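Long-range contacts in probable translation initiation factor eIF-2B subunit gamma (PDB 5B04), which acts as a component of the eIF2B complex, which catalyses the exchange of GDP for GTP on the gamma subunit of eIF2: residues 41-45 against 145-149; 173-178 against 319-325. The protein carries 3 engineered substitutions. All blocks are in the same frame, centred on the assembly; numbering follows the deposited sequence.

Interaction 1 (41-45 against 145-149); sequences AVVFA and CLSCD
Segment 41-45 and residues 145-147 are neighbouring parallel strands in the central sheet of the nucleotidyltransferase-like (GT-A) domain; Cys148 and Asp149 turn off as loop. Residues 42-44 and 145-147 are extended, with phi about -95 to -130°. The strand axes come within 4.6 Å at a signed crossing angle of -26°. Val42 pairs with Cys145, Val43 with Leu146 and Phe44 with Ser147, at CA-CA distances of 4.7 to 4.9 Å. Three backbone hydrogen bonds fix this register: Leu146 N to Val42 O (2.9 Å), Phe44 N to Leu146 O (2.9 Å) and Cys148 N to Phe44 O (3.0 Å). Cys148 has phi/psi -68/-17°.

Val43 (chi1 t) and Leu146 (mt) lie on one face, Val43 CG2 to Leu146 CB 4.1 Å, covered by helix 74-82. Val42, Cys145 and Phe44 lie on the other, against helix 128-134. Helices thus sandwich the sheet, as in a Rossmann-like core. Phe44 is t; its ring leads away from strand 145-147. Ala45 CB meets Cys148 CB at 3.8 Å.

Interaction 2 (173-178 against 319-325); sequences VYSPVL and ICSRANN
Strand 173-176 meets the end of strand 315-319 in a single parallel bridge, Tyr174 with Ile319, CA-CA 4.8 Å. After it, segment 319-325 leaves the sheet as an irregular loop. It bends through Ala323, which has positive phi (70/-4°), and returns to the first segment at Asn324 and Asn325.

Tyr174 O receives a weak hydrogen bond from Cys320 N at 3.4 Å. Ile319 CA makes a CA-H...O contact to Tyr174 O at 3.3 Å. Tyr174 also has a backbone hydrogen bond with Ile318. On the other side, strand 230-245 pairs by backbone hydrogen bonds: Val173 with Ala240 and Ile242, Ser175 with Ser238. Tyr174 CB packs on Ile319 CG1 at 4.1 Å. Pro176 CD lies 4.4 Å from Ile319 CG2.

The returning limb brings the main polar cluster. Ser175 is p, which places Ser175 OG 2.8 Å from Asn324 O and 2.6 Å from Asn325 OD1. The bond to Asn324 O is not settled. Asn325 OD1 is satisfied by a hydrogen bond with Ser238 OG. The CA-to-CB bond of Asn325 points toward segment 173-178, and Asn325 ND2 lies 2.9 Å from Pro176 O. Leu178 CD1 is 3.3 Å from Asn325 ND2. Val173 CG1 touches Asn324 ND2 at 3.7 Å.

The loop thus folds back so that Asn324 and Asn325 meet Ser175 and Pro176. In the mixed sheet of the nucleotidyltransferase-like (GT-A) domain, strand 170-176 lies between parallel strand 315-319 and antiparallel strand 230-245. Beyond Asn325 the chain continues to helix 332-338.

How the interactions relate
From the N terminus, the chain first lays down strand 39-45. It then passes through helices and strands, including strand 87-92, before strand 142-147 closes interaction 1 over 99 intervening residues. Interaction 2 opens later, at strand 170-176. It closes only after 140 more residues, which include strand 230-245 and two unmodelled parts. The two contacts are therefore in series and neither nest nor cross. Strand 230-245 connects them within one mixed sheet, pairing with both 142-147 and 170-176. Interaction 1 joins strands of the parallel part, and interaction 2 adds strand 315-319 beside 170-176. Their centres are about 17 Å apart, and their nearest atoms about 4 Å.

Interaction 1 (41-45 against 145-149)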
ATOM      1  N   ALA E  41     -24.211 -36.668 -43.899  1.00 87.31           N
ATOM      2  CA  ALA E  41     -25.052 -35.815 -44.732  1.00 81.78           C
ATOM      3  C   ALA E  41     -25.898 -36.587 -45.738  1.00 75.23           C
ATOM      4  O   ALA E  41     -25.471 -37.605 -46.284  1.00 75.13           O
ATOM      5  CB  ALA E  41     -24.191 -34.796 -45.454  1.00 74.01           C
ATOM      6  N   VAL E  42     -27.104 -36.083 -45.978  1.00 77.95           N
ATOM      7  CA  VAL E  42     -27.999 -36.653 -46.977  1.00 77.47           C
ATOM      8  C   VAL E  42     -28.445 -35.589 -47.975  1.00 78.33           C
ATOM      9  O   VAL E  42     -29.153 -34.648 -47.619  1.00 75.04           O
ATOM     10  CB  VAL E  42     -29.248 -37.282 -46.336  1.00 84.65           C
ATOM     11  CG1 VAL E  42     -30.232 -37.702 -47.413  1.00 84.37           C
ATOM     12  CG2 VAL E  42     -28.862 -38.466 -45.463  1.00 89.37           C
ATOM     13  N   VAL E  43     -28.021 -35.742 -49.224  1.00 82.52           N
ATOM     14  CA  VAL E  43     -28.434 -34.833 -50.285  1.00 75.24           C
ATOM     15  C   VAL E  43     -29.520 -35.476 -51.137  1.00 78.17           C
ATOM     16  O   VAL E  43     -29.319 -36.551 -51.701  1.00 84.15           O
ATOM     17  CB  VAL E  43     -27.251 -34.431 -51.185  1.00 67.32           C
ATOM     18  CG1 VAL E  43     -27.741 -33.619 -52.374  1.00 76.72           C
ATOM     19  CG2 VAL E  43     -26.218 -33.654 -50.387  1.00 68.91           C
ATOM     20  N   PHE E  44     -30.673 -34.822 -51.223  1.00 82.14           N
ATOM     21  CA  PHE E  44     -31.768 -35.336 -52.035  1.00 75.44           C
ATOM     22  C   PHE E  44     -31.777 -34.687 -53.414  1.00 79.59           C
ATOM     23  O   PHE E  44     -31.866 -33.466 -53.541  1.00 82.86           O
ATOM     24  CB  PHE E  44     -33.113 -35.118 -51.338  1.00 84.29           C
ATOM     25  CG  PHE E  44     -34.290 -35.620 -52.127  1.00106.56           C
ATOM     26  CD1 PHE E  44     -34.246 -36.856 -52.749  1.00106.08           C
ATOM     27  CD2 PHE E  44     -35.442 -34.858 -52.242  1.00112.25           C
ATOM     28  CE1 PHE E  44     -35.325 -37.320 -53.480  1.00 96.22           C
ATOM     29  CE2 PHE E  44     -36.526 -35.319 -52.968  1.00 98.25           C
ATOM     30  CZ  PHE E  44     -36.467 -36.554 -53.585  1.00 85.35           C
ATOM     31  N   ALA E  45     -31.678 -35.521 -54.444  1.00104.29           N
ATOM     32  CA  ALA E  45     -31.684 -35.051 -55.823  1.00104.81           C
ATOM     33  C   ALA E  45     -32.888 -35.608 -56.570  1.00 93.01           C
ATOM     34  O   ALA E  45     -32.779 -36.596 -57.296  1.00 93.18           O
ATOM     35  CB  ALA E  45     -30.395 -35.446 -56.521  1.00 82.97           C
ATOM     36  N   CYS E 145     -29.164 -32.479 -43.821  1.00 73.07           N
ATOM     37  CA  CYS E 145     -29.957 -32.790 -45.004  1.00 67.27           C
ATOM     38  C   CYS E 145     -30.001 -31.614 -45.973  1.00 64.02           C
ATOM     39  O   CYS E 145     -30.546 -30.556 -45.658  1.00 72.83           O
ATOM     40  CB  CYS E 145     -31.375 -33.198 -44.604  1.00 58.20           C
ATOM     41  SG  CYS E 145     -32.357 -33.892 -45.955  1.00123.26           S
ATOM     42  N   LEU E 146     -29.424 -31.808 -47.154  1.00 72.14           N
ATOM     43  CA  LEU E 146     -29.416 -30.778 -48.185  1.00 80.11           C
ATOM     44  C   LEU E 146     -30.210 -31.201 -49.413  1.00 85.92           C
ATOM     45  O   LEU E 146     -30.522 -32.379 -49.592  1.00 97.37           O
ATOM     46  CB  LEU E 146     -27.984 -30.441 -48.601  1.00 60.76           C
ATOM     47  CG  LEU E 146     -27.117 -29.648 -47.627  1.00 62.96           C
ATOM     48  CD1 LEU E 146     -25.760 -29.374 -48.250  1.00 57.70           C
ATOM     49  CD2 LEU E 146     -27.804 -28.351 -47.241  1.00 78.43           C
ATOM     50  N   SER E 147     -30.535 -30.228 -50.256  1.00 84.12           N
ATOM     51  CA  SER E 147     -31.106 -30.507 -51.564  1.00 79.93           C
ATOM     52  C   SER E 147     -30.020 -30.329 -52.615  1.00 71.85           C
ATOM     53  O   SER E 147     -29.024 -29.652 -52.370  1.00 71.78           O
ATOM     54  CB  SER E 147     -32.294 -29.590 -51.854  1.00 76.24           C
ATOM     55  OG  SER E 147     -32.775 -29.784 -53.172  1.00 80.21           O
ATOM     56  N   CYS E 148     -30.210 -30.936 -53.781  1.00 73.71           N
ATOM     57  CA  CYS E 148     -29.219 -30.841 -54.847  1.00 78.66           C
ATOM     58  C   CYS E 148     -29.138 -29.421 -55.399  1.00 76.63           C
ATOM     59  O   CYS E 148     -28.169 -29.063 -56.065  1.00 63.03           O
ATOM     60  CB  CYS E 148     -29.541 -31.827 -55.971  1.00 80.77           C
ATOM     61  SG  CYS E 148     -31.128 -31.550 -56.787  1.00 85.19           S
ATOM     62  N   ASP E 149     -30.157 -28.616 -55.110  1.00 74.75           N
ATOM     63  CA  ASP E 149     -30.207 -27.242 -55.595  1.00 68.46           C
ATOM     64  C   ASP E 149     -29.695 -26.234 -54.569  1.00 78.38           C
ATOM     65  O   ASP E 149     -29.541 -25.058 -54.876  1.00 66.81           O
ATOM     66  CB  ASP E 149     -31.637 -26.878 -56.015  1.00 61.08           C
ATOM     67  CG  ASP E 149     -32.669 -27.221 -54.956  1.00 76.22           C
ATOM     68  OD1 ASP E 149     -32.407 -26.990 -53.757  1.00 84.07           O
ATOM     69  OD2 ASP E 149     -33.750 -27.725 -55.326  1.00 77.91           O
TER

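Interaction 2 (173-178 against 319-325)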
ATOM      1  N   VAL E 173     -32.236 -23.568 -41.779  1.00 63.20           N
ATOM      2  CA  VAL E 173     -31.687 -22.304 -42.247  1.00 52.69           C
ATOM      3  C   VAL E 173     -32.686 -21.561 -43.126  1.00 59.31           C
ATOM      4  O   VAL E 173     -33.300 -22.146 -44.018  1.00 71.73           O
ATOM      5  CB  VAL E 173     -30.378 -22.518 -43.032  1.00 61.44           C
ATOM      6  CG1 VAL E 173     -29.800 -21.185 -43.481  1.00 55.94           C
ATOM      7  CG2 VAL E 173     -29.372 -23.278 -42.184  1.00 63.60           C
ATOM      8  N   TYR E 174     -32.851 -20.271 -42.857  1.00 70.11           N
ATOM      9  CA  TYR E 174     -33.690 -19.414 -43.685  1.00 64.48           C
ATOM     10  C   TYR E 174     -32.865 -18.244 -44.209  1.00 67.82           C
ATOM     11  O   TYR E 174     -31.731 -18.037 -43.777  1.00 67.64           O
ATOM     12  CB  TYR E 174     -34.903 -18.920 -42.898  1.00 56.81           C
ATOM     13  CG  TYR E 174     -35.873 -20.023 -42.541  1.00 74.29           C
ATOM     14  CD1 TYR E 174     -35.718 -20.762 -41.376  1.00 78.56           C
ATOM     15  CD2 TYR E 174     -36.941 -20.330 -43.374  1.00 82.72           C
ATOM     16  CE1 TYR E 174     -36.602 -21.773 -41.048  1.00 74.11           C
ATOM     17  CE2 TYR E 174     -37.828 -21.338 -43.055  1.00 81.29           C
ATOM     18  CZ  TYR E 174     -37.656 -22.057 -41.891  1.00 73.64           C
ATOM     19  OH  TYR E 174     -38.539 -23.061 -41.571  1.00 92.56           O
ATOM     20  N   SER E 175     -33.434 -17.482 -45.137  1.00 74.58           N
ATOM     21  CA  SER E 175     -32.680 -16.431 -45.811  1.00 78.67           C
ATOM     22  C   SER E 175     -33.584 -15.454 -46.557  1.00 82.62           C
ATOM     23  O   SER E 175     -34.716 -15.793 -46.899  1.00 80.14           O
ATOM     24  CB  SER E 175     -31.682 -17.058 -46.785  1.00 71.92           C
ATOM     25  OG  SER E 175     -32.348 -17.852 -47.751  1.00 80.80           O
ATOM     26  N   PRO E 176     -33.084 -14.231 -46.808  1.00 80.30           N
ATOM     27  CA  PRO E 176     -33.820 -13.269 -47.634  1.00 68.32           C
ATOM     28  C   PRO E 176     -34.068 -13.809 -49.038  1.00 80.57           C
ATOM     29  O   PRO E 176     -33.149 -14.345 -49.657  1.00 86.68           O
ATOM     30  CB  PRO E 176     -32.887 -12.054 -47.676  1.00 79.48           C
ATOM     31  CG  PRO E 176     -32.044 -12.180 -46.457  1.00 79.46           C
ATOM     32  CD  PRO E 176     -31.848 -13.650 -46.254  1.00 80.29           C
ATOM     33  N   VAL E 177     -35.297 -13.677 -49.526  1.00 78.49           N
ATOM     34  CA  VAL E 177     -35.642 -14.162 -50.857  1.00 84.38           C
ATOM     35  C   VAL E 177     -34.925 -13.344 -51.927  1.00 82.89           C
ATOM     36  O   VAL E 177     -34.642 -12.162 -51.728  1.00 78.62           O
ATOM     37  CB  VAL E 177     -37.164 -14.104 -51.108  1.00 63.76           C
ATOM     38  CG1 VAL E 177     -37.555 -15.044 -52.238  1.00 96.50           C
ATOM     39  CG2 VAL E 177     -37.923 -14.466 -49.847  1.00 75.45           C
ATOM     40  N   LEU E 178     -34.619 -13.982 -53.052  1.00 79.69           N
ATOM     41  CA  LEU E 178     -34.040 -13.283 -54.193  1.00 89.92           C
ATOM     42  C   LEU E 178     -35.029 -12.246 -54.713  1.00 89.58           C
ATOM     43  O   LEU E 178     -36.241 -12.424 -54.591  1.00104.61           O
ATOM     44  CB  LEU E 178     -33.660 -14.266 -55.305  1.00 90.61           C
ATOM     45  CG  LEU E 178     -32.306 -14.975 -55.210  1.00 52.80           C
ATOM     46  CD1 LEU E 178     -32.201 -15.836 -53.963  1.00 72.39           C
ATOM     47  CD2 LEU E 178     -32.054 -15.809 -56.455  1.00 70.17           C
ATOM     48  N   ILE E 319     -30.951 -17.230 -39.834  1.00 66.93           N
ATOM     49  CA  ILE E 319     -31.098 -16.421 -41.011  1.00 64.08           C
ATOM     50  C   ILE E 319     -29.785 -15.791 -41.367  1.00 66.98           C
ATOM     51  O   ILE E 319     -29.140 -15.221 -40.536  1.00 82.08           O
ATOM     52  CB  ILE E 319     -32.107 -15.320 -40.744  1.00 64.86           C
ATOM     53  CG1 ILE E 319     -33.472 -15.930 -40.518  1.00 63.95           C
ATOM     54  CG2 ILE E 319     -32.196 -14.377 -41.920  1.00 69.15           C
ATOM     55  CD1 ILE E 319     -33.972 -15.798 -39.111  1.00 56.15           C
ATOM     56  N   CYS E 320     -29.403 -15.886 -42.622  1.00 73.87           N
ATOM     57  CA  CYS E 320     -28.168 -15.293 -43.096  1.00 87.69           C
ATOM     58  C   CYS E 320     -28.305 -13.838 -43.504  1.00 90.43           C
ATOM     59  O   CYS E 320     -29.356 -13.256 -43.403  1.00 94.77           O
ATOM     60  CB  CYS E 320     -27.641 -16.068 -44.279  1.00 93.78           C
ATOM     61  SG  CYS E 320     -26.235 -15.246 -45.061  1.00158.35           S
ATOM     62  N   SER E 321     -27.208 -13.259 -43.969  1.00 83.72           N
ATOM     63  CA  SER E 321     -27.284 -11.985 -44.652  1.00101.16           C
ATOM     64  C   SER E 321     -27.155 -12.134 -46.174  1.00112.31           C
ATOM     65  O   SER E 321     -27.997 -11.653 -46.910  1.00116.73           O
ATOM     66  CB  SER E 321     -26.201 -11.037 -44.119  1.00118.95           C
ATOM     67  OG  SER E 321     -26.157  -9.774 -44.769  1.00115.73           O
ATOM     68  N   ARG E 322     -26.128 -12.834 -46.647  1.00130.25           N
ATOM     69  CA  ARG E 322     -25.944 -13.024 -48.089  1.00111.01           C
ATOM     70  C   ARG E 322     -25.650 -14.429 -48.565  1.00 91.32           C
ATOM     71  O   ARG E 322     -25.298 -15.305 -47.794  1.00 96.07           O
ATOM     72  CB  ARG E 322     -25.003 -11.962 -48.657  1.00 87.65           C
ATOM     73  CG  ARG E 322     -25.531 -10.550 -48.601  1.00 93.74           C
ATOM     74  CD  ARG E 322     -24.544  -9.597 -49.229  1.00130.35           C
ATOM     75  NE  ARG E 322     -24.984  -8.220 -49.133  1.00159.41           N
ATOM     76  CZ  ARG E 322     -24.254  -7.179 -49.502  1.00146.01           C
ATOM     77  NH1 ARG E 322     -23.059  -7.373 -50.026  1.00142.19           N
ATOM     78  NH2 ARG E 322     -24.734  -5.956 -49.387  1.00124.17           N
ATOM     79  N   ALA E 323     -25.743 -14.584 -49.875  1.00 85.76           N
ATOM     80  CA  ALA E 323     -25.300 -15.749 -50.612  1.00 83.91           C
ATOM     81  C   ALA E 323     -25.972 -17.089 -50.537  1.00 76.84           C
ATOM     82  O   ALA E 323     -25.578 -17.970 -51.272  1.00 76.30           O
ATOM     83  CB  ALA E 323     -23.821 -15.898 -50.325  1.00 78.11           C
ATOM     84  N   ASN E 324     -26.986 -17.257 -49.698  1.00 76.96           N
ATOM     85  CA  ASN E 324     -27.649 -18.555 -49.647  1.00 70.38           C
ATOM     86  C   ASN E 324     -29.141 -18.653 -49.905  1.00 70.06           C
ATOM     87  O   ASN E 324     -29.968 -18.251 -49.118  1.00 73.32           O
ATOM     88  CB  ASN E 324     -27.154 -19.371 -48.437  1.00 76.74           C
ATOM     89  CG  ASN E 324     -28.226 -19.707 -47.430  1.00 67.44           C
ATOM     90  OD1 ASN E 324     -29.242 -20.283 -47.756  1.00 84.42           O
ATOM     91  ND2 ASN E 324     -27.987 -19.363 -46.201  1.00 80.10           N
ATOM     92  N   ASN E 325     -29.427 -19.334 -50.983  1.00 75.56           N
ATOM     93  CA  ASN E 325     -30.753 -19.832 -51.358  1.00 80.08           C
ATOM     94  C   ASN E 325     -30.658 -20.955 -52.390  1.00 73.01           C
ATOM     95  O   ASN E 325     -29.591 -21.536 -52.582  1.00 74.04           O
ATOM     96  CB  ASN E 325     -31.635 -18.698 -51.887  1.00 91.14           C
ATOM     97  CG  ASN E 325     -32.638 -18.210 -50.853  1.00113.11           C
ATOM     98  OD1 ASN E 325     -33.077 -18.973 -49.991  1.00107.68           O
ATOM     99  ND2 ASN E 325     -33.001 -16.936 -50.933  1.00 99.72           N
TER